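Local coordinates for protein FdhC (Acinetobacter nosocomialis, PDB 5KTC) that is a sugar N-acyltransferase that probably transfers a 3-hydroxybutanoyl group from its coenzyme A thioester to the amine of a dTDP-linked 3-amino-3,6-dideoxy-D-galactose, at residues Thr10-Val16 with Tyr65-Ser71; Phe92-Trp97 with Ser111-Tyr116. All coordinates share one frame. Residue numbers count along the deposited sequence, not the author numbering.

Contact 1: residues Thr10-Val16 with Tyr65-Ser71. With FUH ([[(2~{R},3~{S},5~{R})-5-[5-methyl-2,4-bis(oxidanylidene)pyrimidin-1-yl]-3-oxidanyl-oxolan-2-yl]methoxy-oxidanyl-phosphoryl] [(2~{R},3~{R},4~{S},5~{R},6~{R})-6-methyl-3,5-bis(oxidanyl)-4-[[(3~{R})-3-oxidanylbutanoyl]amino]oxan-2-yl] hydrogen phosphate), chain C.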
loop_
_atom_site.group_PDB
_atom_site.type_symbol
_atom_site.label_atom_id
_atom_site.label_comp_id
_atom_site.label_asym_id
_atom_site.label_seq_id
_atom_site.Cartn_x
_atom_site.Cartn_y
_atom_site.Cartn_z
ATOM N N THR A 10 -3.185 14.396 0.814
ATOM C CA THR A 10 -2.325 14.677 1.921
ATOM C C THR A 10 -1.078 13.857 1.913
ATOM O O THR A 10 -0.270 14.073 2.772
ATOM C CB THR A 10 -3.008 14.564 3.267
ATOM O OG1 THR A 10 -3.257 13.187 3.644
ATOM C CG2 THR A 10 -4.344 15.439 3.298
ATOM N N THR A 11 -0.943 12.956 0.951
ATOM C CA THR A 11 0.216 12.045 0.882
ATOM C C THR A 11 0.696 11.865 -0.533
ATOM O O THR A 11 0.006 12.225 -1.474
ATOM C CB THR A 11 -0.130 10.641 1.438
ATOM O OG1 THR A 11 -1.275 10.174 0.732
ATOM C CG2 THR A 11 -0.423 10.653 2.951
ATOM N N TYR A 12 1.910 11.292 -0.682
ATOM C CA TYR A 12 2.435 10.899 -1.946
ATOM C C TYR A 12 3.370 9.732 -1.733
ATOM O O TYR A 12 3.779 9.465 -0.598
ATOM C CB TYR A 12 3.169 12.028 -2.655
ATOM C CG TYR A 12 4.371 12.616 -1.979
ATOM C CD1 TYR A 12 4.253 13.678 -1.085
ATOM C CD2 TYR A 12 5.630 12.127 -2.218
ATOM C CE1 TYR A 12 5.354 14.263 -0.499
ATOM C CE2 TYR A 12 6.747 12.700 -1.611
ATOM C CZ TYR A 12 6.625 13.751 -0.725
ATOM O OH TYR A 12 7.728 14.289 -0.033
ATOM N N LEU A 13 3.619 9.011 -2.793
ATOM C CA LEU A 13 4.460 7.805 -2.755
ATOM C C LEU A 13 5.610 7.987 -3.689
ATOM O O LEU A 13 5.448 8.517 -4.758
ATOM C CB LEU A 13 3.709 6.549 -3.236
ATOM C CG LEU A 13 2.403 6.056 -2.586
ATOM C CD1 LEU A 13 2.118 4.577 -2.753
ATOM C CD2 LEU A 13 2.135 6.475 -1.187
ATOM N N ARG A 14 6.752 7.411 -3.338
ATOM C CA ARG A 14 7.884 7.298 -4.273
ATOM C C ARG A 14 8.645 6.028 -4.055
ATOM O O ARG A 14 8.626 5.489 -2.919
ATOM C CB ARG A 14 8.783 8.525 -4.204
ATOM C CG ARG A 14 9.563 8.655 -2.901
ATOM C CD ARG A 14 11.066 8.889 -3.142
ATOM N NE ARG A 14 11.756 9.053 -1.882
ATOM C CZ ARG A 14 12.270 8.089 -1.125
ATOM N NH1 ARG A 14 12.253 6.821 -1.532
ATOM N NH2 ARG A 14 12.836 8.410 0.048
ATOM N N LEU A 15 9.302 5.530 -5.105
ATOM C CA LEU A 15 9.997 4.229 -4.968
ATOM C C LEU A 15 11.090 4.202 -3.914
ATOM O O LEU A 15 11.857 5.171 -3.761
ATOM C CB LEU A 15 10.571 3.823 -6.315
ATOM C CG LEU A 15 9.512 3.510 -7.398
ATOM C CD1 LEU A 15 10.091 3.299 -8.789
ATOM C CD2 LEU A 15 8.708 2.289 -6.989
ATOM N N VAL A 16 11.162 3.078 -3.199
ATOM C CA VAL A 16 12.207 2.830 -2.191
ATOM C C VAL A 16 13.612 2.889 -2.791
ATOM O O VAL A 16 13.828 2.412 -3.916
ATOM C CB VAL A 16 11.946 1.485 -1.477
ATOM C CG1 VAL A 16 13.127 1.004 -0.643
ATOM C CG2 VAL A 16 10.724 1.676 -0.598
ATOM N N TYR A 65 7.998 -1.073 -4.539
ATOM C CA TYR A 65 7.995 -0.824 -3.094
ATOM C C TYR A 65 8.160 0.662 -2.895
ATOM O O TYR A 65 9.041 1.245 -3.524
ATOM C CB TYR A 65 9.187 -1.532 -2.496
ATOM C CG TYR A 65 9.331 -1.644 -1.030
ATOM C CD1 TYR A 65 8.312 -1.367 -0.147
ATOM C CD2 TYR A 65 10.533 -2.097 -0.504
ATOM C CE1 TYR A 65 8.487 -1.541 1.227
ATOM C CE2 TYR A 65 10.722 -2.277 0.863
ATOM C CZ TYR A 65 9.695 -1.998 1.731
ATOM O OH TYR A 65 9.865 -2.156 3.140
ATOM N N PHE A 66 7.288 1.269 -2.095
ATOM C CA PHE A 66 7.192 2.715 -1.929
ATOM C C PHE A 66 7.310 3.177 -0.485
ATOM O O PHE A 66 6.846 2.511 0.432
ATOM C CB PHE A 66 5.845 3.248 -2.463
ATOM C CG PHE A 66 5.588 2.924 -3.917
ATOM C CD1 PHE A 66 5.046 1.728 -4.271
ATOM C CD2 PHE A 66 5.840 3.849 -4.896
ATOM C CE1 PHE A 66 4.810 1.381 -5.579
ATOM C CE2 PHE A 66 5.632 3.550 -6.223
ATOM C CZ PHE A 66 5.095 2.309 -6.585
ATOM N N ILE A 67 7.956 4.325 -0.315
ATOM C CA ILE A 67 7.827 5.110 0.901
ATOM C C ILE A 67 6.585 6.011 0.714
ATOM O O ILE A 67 6.396 6.541 -0.378
ATOM C CB ILE A 67 9.040 6.009 1.165
ATOM C CG1 ILE A 67 10.328 5.198 1.153
ATOM C CG2 ILE A 67 8.850 6.773 2.452
ATOM C CD1 ILE A 67 10.413 4.094 2.201
ATOM N N ILE A 68 5.791 6.091 1.777
ATOM C CA ILE A 68 4.645 6.951 1.861
ATOM C C ILE A 68 5.113 8.217 2.578
ATOM O O ILE A 68 5.715 8.116 3.664
ATOM C CB ILE A 68 3.485 6.321 2.631
ATOM C CG1 ILE A 68 3.068 4.944 2.059
ATOM C CG2 ILE A 68 2.308 7.302 2.621
ATOM C CD1 ILE A 68 2.051 4.206 2.927
ATOM N N PHE A 69 4.799 9.383 2.014
ATOM C CA PHE A 69 5.217 10.691 2.550
ATOM C C PHE A 69 3.997 11.529 2.855
ATOM O O PHE A 69 3.018 11.396 2.163
ATOM C CB PHE A 69 6.063 11.474 1.534
ATOM C CG PHE A 69 7.495 11.068 1.502
ATOM C CD1 PHE A 69 7.931 10.013 0.646
ATOM C CD2 PHE A 69 8.425 11.732 2.326
ATOM C CE1 PHE A 69 9.280 9.642 0.636
ATOM C CE2 PHE A 69 9.751 11.341 2.313
ATOM C CZ PHE A 69 10.174 10.300 1.469
ATOM N N ARG A 70 4.083 12.371 3.883
ATOM C CA ARG A 70 3.105 13.443 4.041
ATOM C C ARG A 70 3.528 14.692 3.239
ATOM O O ARG A 70 4.695 15.135 3.258
ATOM C CB ARG A 70 2.694 13.672 5.471
ATOM C CG ARG A 70 3.676 14.270 6.379
ATOM C CD ARG A 70 3.129 14.317 7.774
ATOM N NE ARG A 70 2.171 15.425 7.883
ATOM C CZ ARG A 70 1.253 15.544 8.823
ATOM N NH1 ARG A 70 1.062 14.580 9.713
ATOM N NH2 ARG A 70 0.460 16.620 8.823
ATOM N N SER A 71 2.571 15.164 2.440
ATOM C CA SER A 71 2.754 16.252 1.512
ATOM C C SER A 71 3.088 17.602 2.132
ATOM O O SER A 71 3.735 18.382 1.483
ATOM C CB SER A 71 1.451 16.491 0.741
ATOM O OG SER A 71 1.143 15.316 0.023
HETATM O O1 FUH C . 0.223 -5.619 4.553
HETATM C C1 FUH C . -0.469 -6.593 4.275
HETATM C C2 FUH C . -1.735 -6.494 3.491
HETATM C C3 FUH C . -2.360 -5.125 3.576
HETATM O O2 FUH C . -3.291 -5.036 4.684
HETATM C C4 FUH C . -3.162 -4.827 2.334
HETATM N N1 FUH C . -0.103 -7.886 4.640
HETATM C C5 FUH C . 1.260 -8.160 5.107
HETATM C C6 FUH C . 1.253 -9.059 6.358
HETATM O O3 FUH C . 0.568 -10.193 6.038
HETATM C C7 FUH C . 2.626 -9.539 6.770
HETATM C C8 FUH C . 2.622 -10.664 7.832
HETATM O O4 FUH C . 3.339 -10.058 5.634
HETATM C C9 FUH C . 2.045 -8.839 3.999
HETATM O O5 FUH C . 2.263 -7.964 2.882
HETATM C C10 FUH C . 3.392 -9.195 4.485
HETATM O O6 FUH C . 4.054 -7.984 4.818
HETATM P P1 FUH C . 5.598 -7.924 5.091
HETATM O O7 FUH C . 5.949 -8.331 6.474
HETATM O O8 FUH C . 5.950 -6.458 4.839
HETATM O O9 FUH C . 6.417 -8.647 3.934
HETATM P P2 FUH C . 6.805 -10.181 3.695
HETATM O O10 FUH C . 6.403 -10.517 2.301
HETATM O O11 FUH C . 6.085 -10.988 4.767
HETATM O O12 FUH C . 8.361 -10.068 3.877
HETATM C C11 FUH C . 9.221 -11.042 3.278
HETATM C C12 FUH C . 10.471 -11.138 4.114
HETATM C C13 FUH C . 10.201 -11.231 5.631
HETATM O O13 FUH C . 11.169 -12.059 6.300
HETATM C C14 FUH C . 10.430 -9.820 6.155
HETATM C C15 FUH C . 11.490 -9.323 5.203
HETATM O O14 FUH C . 11.275 -9.969 3.923
HETATM N N2 FUH C . 11.447 -7.886 4.856
HETATM C C16 FUH C . 10.400 -7.361 4.160
HETATM C C17 FUH C . 10.412 -6.017 3.785
HETATM C C18 FUH C . 9.280 -5.392 2.997
HETATM C C19 FUH C . 11.536 -5.235 4.194
HETATM O O15 FUH C . 11.611 -3.993 3.823
HETATM N N3 FUH C . 12.552 -5.777 4.879
HETATM C C20 FUH C . 12.514 -7.085 5.158
HETATM O O16 FUH C . 13.507 -7.607 5.856
HETATM O O HOH W 1 0.060 15.260 -2.205
#
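Strand 11-15 and the 65-70 portion of its neighbour run antiparallel, their short axes at 147° and 4.5 Å apart at closest approach. This is the opening strand pair of the GNAT fold, whose chain forms helices 21-28 and 44-59 between the two strands. Tyr12 with Phe69 and Arg14 with Ile67 are hydrogen-bonded pairs, each with two backbone bonds, Phe69 N to Tyr12 O (2.8 Å) being the shortest of these four. Val16 N to Tyr65 O (2.8 Å) and Ser71 N to Thr10 O (3.1 Å) extend the ladder at its two ends. On one face, Phe69 CB lies over the Tyr12 ring, 3.4 Å from its centroid; the two ring planes are nearly parallel (6°) but slid apart, so they barely overlap. The Arg14 guanidinium lies along the same face beside Ile67, its NH2 at the edge of the Phe69 ring (3.6 Å from CZ), and NH1 forms a salt bridge with Asp20. Leu13 and Ile68 share the other face, CD2 of Leu13 meeting CG1 of Ile68 at 3.7 Å, and both also touch strand 75-86. Toward the Val16 end, Leu15 CD2 sits on the Phe66 ring and Val16 CG2 on the Tyr65 ring, each methyl 3.8 Å from the ring centroid. The Tyr65 ring also reaches the nucleotide: Tyr65 OH donates to the thymine oxygen O15 of the bound FUH (2.6 Å). At the opposite end, one water donates to Thr11 O (3.1 Å) and lies 2.5 Å from Ser71 OG.

Contact 2: residues Phe92-Trp97 with Ser111-Tyr116. With FUH ([[(2~{R},3~{S},5~{R})-5-[5-methyl-2,4-bis(oxidanylidene)pyrimidin-1-yl]-3-oxidanyl-oxolan-2-yl]methoxy-oxidanyl-phosphoryl] [(2~{R},3~{R},4~{S},5~{R},6~{R})-6-methyl-3,5-bis(oxidanyl)-4-[[(3~{R})-3-oxidanylbutanoyl]amino]oxan-2-yl] hydrogen phosphate), chain C.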
loop_
_atom_site.group_PDB
_atom_site.type_symbol
_atom_site.label_atom_id
_atom_site.label_comp_id
_atom_site.label_asym_id
_atom_site.label_seq_id
_atom_site.Cartn_x
_atom_site.Cartn_y
_atom_site.Cartn_z
ATOM N N PHE A 92 -1.915 -9.045 -8.799
ATOM C CA PHE A 92 -0.792 -8.571 -7.992
ATOM C C PHE A 92 -1.171 -8.712 -6.539
ATOM O O PHE A 92 -2.312 -8.636 -6.228
ATOM C CB PHE A 92 -0.374 -7.107 -8.300
ATOM C CG PHE A 92 -1.364 -6.063 -7.867
ATOM C CD1 PHE A 92 -2.480 -5.752 -8.646
ATOM C CD2 PHE A 92 -1.181 -5.360 -6.688
ATOM C CE1 PHE A 92 -3.397 -4.797 -8.242
ATOM C CE2 PHE A 92 -2.109 -4.406 -6.290
ATOM C CZ PHE A 92 -3.196 -4.105 -7.081
ATOM N N CYS A 93 -0.187 -8.969 -5.687
ATOM C CA CYS A 93 -0.367 -8.828 -4.246
ATOM C C CYS A 93 0.059 -7.414 -3.766
ATOM O O CYS A 93 0.912 -6.761 -4.375
ATOM C CB CYS A 93 0.441 -9.880 -3.469
ATOM S SG CYS A 93 -0.041 -11.599 -3.938
ATOM N N TRP A 94 -0.496 -6.989 -2.641
ATOM C CA TRP A 94 0.023 -5.817 -1.973
ATOM C C TRP A 94 -0.011 -6.005 -0.462
ATOM O O TRP A 94 -0.689 -6.897 0.088
ATOM C CB TRP A 94 -0.680 -4.525 -2.392
ATOM C CG TRP A 94 -2.035 -4.213 -1.857
ATOM C CD1 TRP A 94 -3.227 -4.708 -2.279
ATOM C CD2 TRP A 94 -2.338 -3.237 -0.840
ATOM N NE1 TRP A 94 -4.259 -4.108 -1.566
ATOM C CE2 TRP A 94 -3.734 -3.168 -0.722
ATOM C CE3 TRP A 94 -1.551 -2.393 -0.045
ATOM C CZ2 TRP A 94 -4.375 -2.292 0.185
ATOM C CZ3 TRP A 94 -2.194 -1.497 0.842
ATOM C CH2 TRP A 94 -3.583 -1.469 0.954
ATOM N N GLY A 95 0.773 -5.179 0.174
ATOM C CA GLY A 95 0.995 -5.297 1.598
ATOM C C GLY A 95 2.219 -4.533 2.021
ATOM O O GLY A 95 2.482 -3.417 1.514
ATOM N N SER A 96 2.980 -5.096 2.961
ATOM C CA SER A 96 3.996 -4.322 3.677
ATOM C C SER A 96 3.508 -2.918 4.076
ATOM O O SER A 96 4.240 -1.909 3.945
ATOM C CB SER A 96 5.335 -4.257 2.938
ATOM O OG SER A 96 5.815 -5.514 2.503
ATOM N N TRP A 97 2.275 -2.864 4.548
ATOM C CA TRP A 97 1.520 -1.609 4.569
ATOM C C TRP A 97 1.593 -1.124 5.999
ATOM O O TRP A 97 0.986 -1.735 6.918
ATOM C CB TRP A 97 0.104 -1.851 4.206
ATOM C CG TRP A 97 -0.745 -0.623 4.047
ATOM C CD1 TRP A 97 -0.371 0.600 3.583
ATOM C CD2 TRP A 97 -2.150 -0.552 4.311
ATOM N NE1 TRP A 97 -1.480 1.433 3.542
ATOM C CE2 TRP A 97 -2.578 0.745 3.964
ATOM C CE3 TRP A 97 -3.085 -1.469 4.815
ATOM C CZ2 TRP A 97 -3.879 1.168 4.133
ATOM C CZ3 TRP A 97 -4.417 -1.053 4.981
ATOM C CH2 TRP A 97 -4.797 0.263 4.604
ATOM N N SER A 111 -3.394 6.042 0.605
ATOM C CA SER A 111 -2.317 5.081 0.193
ATOM C C SER A 111 -2.922 3.815 -0.397
ATOM O O SER A 111 -2.463 3.349 -1.459
ATOM C CB SER A 111 -1.356 4.804 1.345
ATOM O OG SER A 111 -1.951 4.232 2.467
ATOM N N ALA A 112 -4.015 3.308 0.191
ATOM C CA ALA A 112 -4.679 2.157 -0.399
ATOM C C ALA A 112 -5.172 2.467 -1.860
ATOM O O ALA A 112 -4.949 1.689 -2.826
ATOM C CB ALA A 112 -5.844 1.648 0.504
ATOM N N LEU A 113 -5.768 3.654 -2.025
ATOM C CA LEU A 113 -6.273 4.035 -3.298
ATOM C C LEU A 113 -5.159 4.174 -4.315
ATOM O O LEU A 113 -5.334 3.828 -5.469
ATOM C CB LEU A 113 -7.103 5.347 -3.216
ATOM C CG LEU A 113 -8.353 5.201 -2.370
ATOM C CD1 LEU A 113 -8.908 6.605 -2.021
ATOM C CD2 LEU A 113 -9.377 4.304 -3.108
ATOM N N LEU A 114 -4.006 4.663 -3.894
ATOM C CA LEU A 114 -2.942 4.887 -4.800
ATOM C C LEU A 114 -2.361 3.552 -5.165
ATOM O O LEU A 114 -1.923 3.359 -6.301
ATOM C CB LEU A 114 -1.901 5.799 -4.187
ATOM C CG LEU A 114 -2.281 7.293 -4.058
ATOM C CD1 LEU A 114 -1.191 8.035 -3.283
ATOM C CD2 LEU A 114 -2.556 7.932 -5.414
ATOM N N VAL A 115 -2.336 2.628 -4.222
ATOM C CA VAL A 115 -1.930 1.222 -4.598
ATOM C C VAL A 115 -2.754 0.685 -5.737
ATOM O O VAL A 115 -2.204 0.097 -6.687
ATOM C CB VAL A 115 -1.970 0.243 -3.423
ATOM C CG1 VAL A 115 -1.973 -1.230 -3.900
ATOM C CG2 VAL A 115 -0.871 0.581 -2.425
ATOM N N TYR A 116 -4.078 0.810 -5.609
ATOM C CA TYR A 116 -4.945 0.306 -6.650
ATOM C C TYR A 116 -4.802 1.086 -7.968
ATOM O O TYR A 116 -4.924 0.482 -9.025
ATOM C CB TYR A 116 -6.414 0.285 -6.151
ATOM C CG TYR A 116 -6.619 -0.661 -4.998
ATOM C CD1 TYR A 116 -6.141 -1.992 -5.056
ATOM C CD2 TYR A 116 -7.329 -0.308 -3.867
ATOM C CE1 TYR A 116 -6.371 -2.891 -4.052
ATOM C CE2 TYR A 116 -7.505 -1.193 -2.826
ATOM C CZ TYR A 116 -7.043 -2.491 -2.932
ATOM O OH TYR A 116 -7.188 -3.410 -1.925
HETATM O O1 FUH C . 0.223 -5.619 4.553
HETATM C C1 FUH C . -0.469 -6.593 4.275
HETATM C C2 FUH C . -1.735 -6.494 3.491
HETATM C C3 FUH C . -2.360 -5.125 3.576
HETATM O O2 FUH C . -3.291 -5.036 4.684
HETATM C C4 FUH C . -3.162 -4.827 2.334
HETATM N N1 FUH C . -0.103 -7.886 4.640
HETATM C C5 FUH C . 1.260 -8.160 5.107
HETATM C C6 FUH C . 1.253 -9.059 6.358
HETATM O O3 FUH C . 0.568 -10.193 6.038
HETATM C C7 FUH C . 2.626 -9.539 6.770
HETATM C C8 FUH C . 2.622 -10.664 7.832
HETATM O O4 FUH C . 3.339 -10.058 5.634
HETATM C C9 FUH C . 2.045 -8.839 3.999
HETATM O O5 FUH C . 2.263 -7.964 2.882
HETATM C C10 FUH C . 3.392 -9.195 4.485
HETATM O O6 FUH C . 4.054 -7.984 4.818
HETATM P P1 FUH C . 5.598 -7.924 5.091
HETATM O O7 FUH C . 5.949 -8.331 6.474
HETATM O O8 FUH C . 5.950 -6.458 4.839
HETATM O O9 FUH C . 6.417 -8.647 3.934
HETATM P P2 FUH C . 6.805 -10.181 3.695
HETATM O O10 FUH C . 6.403 -10.517 2.301
HETATM O O11 FUH C . 6.085 -10.988 4.767
HETATM O O12 FUH C . 8.361 -10.068 3.877
HETATM C C11 FUH C . 9.221 -11.042 3.278
HETATM C C12 FUH C . 10.471 -11.138 4.114
HETATM C C13 FUH C . 10.201 -11.231 5.631
HETATM O O13 FUH C . 11.169 -12.059 6.300
HETATM C C14 FUH C . 10.430 -9.820 6.155
HETATM C C15 FUH C . 11.490 -9.323 5.203
HETATM O O14 FUH C . 11.275 -9.969 3.923
HETATM N N2 FUH C . 11.447 -7.886 4.856
HETATM C C16 FUH C . 10.400 -7.361 4.160
HETATM C C17 FUH C . 10.412 -6.017 3.785
HETATM C C18 FUH C . 9.280 -5.392 2.997
HETATM C C19 FUH C . 11.536 -5.235 4.194
HETATM O O15 FUH C . 11.611 -3.993 3.823
HETATM N N3 FUH C . 12.552 -5.777 4.879
HETATM C C20 FUH C . 12.514 -7.085 5.158
HETATM O O16 FUH C . 13.507 -7.607 5.856
#
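How a helix settles on a sheet through bumps and hollows is well illustrated where strand 92-97 meets helix 111-116, the first half of a beta-alpha-beta unit in the GNAT core. The axes come no closer than 10.4 Å, and large aromatic side chains fill the gap. Val115 is the central bump: its CG1 lies over the five-membered ring of Trp94, 3.8 Å from the centroid, and reaches the edge of Phe92 (CE2, 4.0 Å). The small Ala112 leaves room for two indoles, its CB meeting Trp94 CH2 at 3.9 Å and Trp97 CZ2 at 4.2 Å. The opposite face of Trp94 carries the acyl methyl of FUH, with Trp94 CE2 3.5 Å from FUH C4. Thus one indole separates helix from product. Each indole nitrogen donates to a helix hydroxyl, Trp94 NE1 to Tyr116 OH and Trp97 NE1 to Ser111 OG, both at 3.0 Å; Ser111 OG is also bonded to Ala107 O. The chemistry implies directional anchoring: hydrogen bonds at the indole edges probably help set the orientation of two rings that line the acyl pocket.

How the contacts relate
The two contacts follow each other along the chain, contact 1 closing before contact 2 opens; their centres lie about 12 Å apart, and both involve strands of one mixed sheet. Strand 75-86 separates strand 63-70 of contact 1 from strand 91-99 of contact 2. Helix 107-122 covers the sheet and brings the contacts together: Ile68 CD1 packs on Ser111 CB (3.8 Å), and Leu13 CG approaches Leu114 CD1 (4.2 Å). Both also touch the same product, contact 1 at the thymine and contact 2 at the sugar, phosphate and acyl group, while Trp97 O bonds to coenzyme A. This is consistent with one sheet carrying nucleotide recognition on one strand and, two strands further on, the place where acyl product and coenzyme A meet.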